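Local coordinates for uncharacterized protein (Porphyromonas gingivalis, PDB 1ZBS) that is functionally uncharacterised but is probably an N-acetylglucosamine kinase of the ASKHA superfamily, transferring phosphate from ATP to the sugar, at residues 12-17 and 29-34. Numbering follows the deposited sequence.
Sequences TDWCIA and SGINPF
With OG1 anti to its own carbonyl carbon (chi1 -49°), Thr12 turns its hydroxyl onto the backbone just past the end of strand 21-29, while Ile31, with CG1 likewise anti to its carbonyl carbon (chi1 -53°) and the chain then extended, brings CD1 up against Thr12 and Trp14 of strand 11-18. Thr12 OG1 ends up 2.7 Å from Gly30 O, but the angle is too poor for a hydrogen bond. Ser7 OG bridges the two parts instead: it bonds to the carbonyl oxygens of Gly30 and Ile31 and, weakly, to Thr12 OG1. Ile31 crosses Thr12 at about a right angle, and its CD1 lies 3.7 Å from Thr12 OG1 and 4.1 Å from Thr12 CG2. Ile31 CD1 also meets the indole edge of Trp14 near the ring plane, 4.1 Å from Trp14 CZ2 and equally near NE1. In the N-terminal five-stranded sheet of this ASKHA fold, strand 11-18 pairs antiparallel with strand 21-29, and the contact sits where the outer strand gives way to the loop leading into helix 38-53. Helix 38-53 packs against both apolar partners, Val49 touching Trp14 and Ile41 touching Ile31. Gly30 makes the turn out of the strand with a positive phi of 52°, and the loop then runs through an Asx turn at Asn32 before helix 38-53.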
ATOM      1  N   THR A  12      -8.244 -22.791   1.734  1.00 55.07           N
ATOM      2  CA  THR A  12      -9.536 -23.112   2.328  1.00 52.92           C
ATOM      3  C   THR A  12      -9.420 -24.402   3.124  1.00 52.24           C
ATOM      4  O   THR A  12      -8.997 -25.422   2.591  1.00 52.34           O
ATOM      5  CB  THR A  12     -10.616 -23.299   1.261  1.00 51.33           C
ATOM      6  OG1 THR A  12     -10.581 -22.196   0.351  1.00 53.43           O
ATOM      7  CG2 THR A  12     -11.990 -23.372   1.911  1.00 50.90           C
ATOM      8  N   ASP A  13      -9.790 -24.355   4.400  1.00 50.98           N
ATOM      9  CA  ASP A  13      -9.713 -25.539   5.245  1.00 49.88           C
ATOM     10  C   ASP A  13     -11.073 -26.233   5.344  1.00 48.10           C
ATOM     11  O   ASP A  13     -12.074 -25.610   5.695  1.00 48.18           O
ATOM     12  CB  ASP A  13      -9.221 -25.157   6.641  1.00 50.57           C
ATOM     13  CG  ASP A  13      -8.799 -26.363   7.454  1.00 52.59           C
ATOM     14  OD1 ASP A  13      -8.360 -26.179   8.611  1.00 53.43           O
ATOM     15  OD2 ASP A  13      -8.906 -27.496   6.933  1.00 51.44           O
ATOM     16  N   TRP A  14     -11.099 -27.525   5.029  1.00 47.27           N
ATOM     17  CA  TRP A  14     -12.330 -28.301   5.074  1.00 44.97           C
ATOM     18  C   TRP A  14     -12.299 -29.401   6.132  1.00 46.88           C
ATOM     19  O   TRP A  14     -11.229 -29.895   6.515  1.00 46.96           O
ATOM     20  CB  TRP A  14     -12.606 -28.963   3.718  1.00 41.53           C
ATOM     21  CG  TRP A  14     -12.909 -28.031   2.595  1.00 39.24           C
ATOM     22  CD1 TRP A  14     -12.026 -27.524   1.689  1.00 38.13           C
ATOM     23  CD2 TRP A  14     -14.194 -27.512   2.235  1.00 38.08           C
ATOM     24  NE1 TRP A  14     -12.684 -26.725   0.778  1.00 36.66           N
ATOM     25  CE2 TRP A  14     -14.017 -26.698   1.093  1.00 37.66           C
ATOM     26  CE3 TRP A  14     -15.480 -27.657   2.767  1.00 37.54           C
ATOM     27  CZ2 TRP A  14     -15.077 -26.032   0.473  1.00 37.14           C
ATOM     28  CZ3 TRP A  14     -16.541 -26.992   2.148  1.00 37.84           C
ATOM     29  CH2 TRP A  14     -16.329 -26.190   1.013  1.00 37.92           C
ATOM     30  N   CYS A  15     -13.487 -29.792   6.592  1.00 47.22           N
ATOM     31  CA  CYS A  15     -13.621 -30.860   7.577  1.00 46.63           C
ATOM     32  C   CYS A  15     -14.985 -31.530   7.538  1.00 45.81           C
ATOM     33  O   CYS A  15     -16.023 -30.867   7.546  1.00 44.27           O
ATOM     34  CB  CYS A  15     -13.370 -30.345   8.994  1.00 46.48           C
ATOM     35  SG  CYS A  15     -13.835 -31.549  10.283  1.00 48.28           S
ATOM     36  N   ILE A  16     -14.968 -32.855   7.481  1.00 46.02           N
ATOM     37  CA  ILE A  16     -16.191 -33.639   7.481  1.00 46.10           C
ATOM     38  C   ILE A  16     -16.331 -34.160   8.907  1.00 45.34           C
ATOM     39  O   ILE A  16     -15.581 -35.036   9.329  1.00 44.78           O
ATOM     40  CB  ILE A  16     -16.107 -34.826   6.497  1.00 46.25           C
ATOM     41  CG1 ILE A  16     -16.025 -34.310   5.061  1.00 47.35           C
ATOM     42  CG2 ILE A  16     -17.326 -35.717   6.648  1.00 47.63           C
ATOM     43  CD1 ILE A  16     -15.990 -35.410   4.020  1.00 47.50           C
ATOM     44  N   ALA A  17     -17.280 -33.602   9.650  1.00 45.37           N
ATOM     45  CA  ALA A  17     -17.507 -34.001  11.034  1.00 45.93           C
ATOM     46  C   ALA A  17     -18.819 -34.764  11.220  1.00 47.06           C
ATOM     47  O   ALA A  17     -19.734 -34.672  10.401  1.00 46.22           O
ATOM     48  CB  ALA A  17     -17.498 -32.767  11.935  1.00 43.50           C
ATOM     49  N   SER A  29      -7.816 -24.575  -1.731  1.00 62.09           N
ATOM     50  CA  SER A  29      -7.398 -23.184  -1.716  1.00 64.06           C
ATOM     51  C   SER A  29      -8.426 -22.222  -2.289  1.00 64.19           C
ATOM     52  O   SER A  29      -9.478 -22.627  -2.786  1.00 64.84           O
ATOM     53  CB  SER A  29      -6.076 -23.037  -2.476  1.00 64.07           C
ATOM     54  OG  SER A  29      -5.079 -23.891  -1.939  1.00 63.89           O
ATOM     55  N   GLY A  30      -8.102 -20.936  -2.191  1.00 65.19           N
ATOM     56  CA  GLY A  30      -8.959 -19.887  -2.710  1.00 66.14           C
ATOM     57  C   GLY A  30     -10.406 -19.911  -2.269  1.00 65.58           C
ATOM     58  O   GLY A  30     -10.710 -19.911  -1.078  1.00 66.46           O
ATOM     59  N   ILE A  31     -11.301 -19.913  -3.250  1.00 65.56           N
ATOM     60  CA  ILE A  31     -12.737 -19.935  -3.000  1.00 64.15           C
ATOM     61  C   ILE A  31     -13.219 -18.659  -2.302  1.00 63.45           C
ATOM     62  O   ILE A  31     -13.220 -18.567  -1.079  1.00 64.12           O
ATOM     63  CB  ILE A  31     -13.135 -21.175  -2.160  1.00 63.14           C
ATOM     64  CG1 ILE A  31     -12.598 -22.451  -2.826  1.00 60.94           C
ATOM     65  CG2 ILE A  31     -14.647 -21.258  -2.048  1.00 64.12           C
ATOM     66  CD1 ILE A  31     -12.922 -23.734  -2.082  1.00 61.00           C
ATOM     67  N   ASN A  32     -13.627 -17.678  -3.102  1.00 63.15           N
ATOM     68  CA  ASN A  32     -14.124 -16.402  -2.596  1.00 62.70           C
ATOM     69  C   ASN A  32     -15.111 -15.832  -3.617  1.00 62.52           C
ATOM     70  O   ASN A  32     -14.728 -15.448  -4.724  1.00 61.41           O
ATOM     71  CB  ASN A  32     -12.962 -15.426  -2.391  1.00 64.46           C
ATOM     72  CG  ASN A  32     -13.421 -14.062  -1.906  1.00 66.03           C
ATOM     73  OD1 ASN A  32     -14.618 -13.801  -1.778  1.00 68.57           O
ATOM     74  ND2 ASN A  32     -12.465 -13.184  -1.629  1.00 65.99           N
ATOM     75  N   PRO A  33     -16.399 -15.767  -3.249  1.00 62.27           N
ATOM     76  CA  PRO A  33     -17.492 -15.260  -4.087  1.00 62.27           C
ATOM     77  C   PRO A  33     -17.396 -13.806  -4.560  1.00 63.05           C
ATOM     78  O   PRO A  33     -17.979 -13.450  -5.585  1.00 62.79           O
ATOM     79  CB  PRO A  33     -18.724 -15.500  -3.219  1.00 61.54           C
ATOM     80  CG  PRO A  33     -18.186 -15.309  -1.841  1.00 62.09           C
ATOM     81  CD  PRO A  33     -16.889 -16.087  -1.898  1.00 61.81           C
ATOM     82  N   PHE A  34     -16.677 -12.966  -3.819  1.00 63.45           N
ATOM     83  CA  PHE A  34     -16.536 -11.560  -4.190  1.00 63.79           C
ATOM     84  C   PHE A  34     -15.323 -11.330  -5.075  1.00 63.32           C
ATOM     85  O   PHE A  34     -15.318 -10.439  -5.925  1.00 63.42           O
ATOM     86  CB  PHE A  34     -16.396 -10.681  -2.945  1.00 65.89           C
ATOM     87  CG  PHE A  34     -16.479  -9.206  -3.231  1.00 67.44           C
ATOM     88  CD1 PHE A  34     -15.632  -8.307  -2.589  1.00 68.87           C
ATOM     89  CD2 PHE A  34     -17.423  -8.714  -4.129  1.00 68.07           C
ATOM     90  CE1 PHE A  34     -15.727  -6.933  -2.834  1.00 69.69           C
ATOM     91  CE2 PHE A  34     -17.529  -7.347  -4.382  1.00 69.71           C
ATOM     92  CZ  PHE A  34     -16.676  -6.453  -3.734  1.00 69.80           C
TER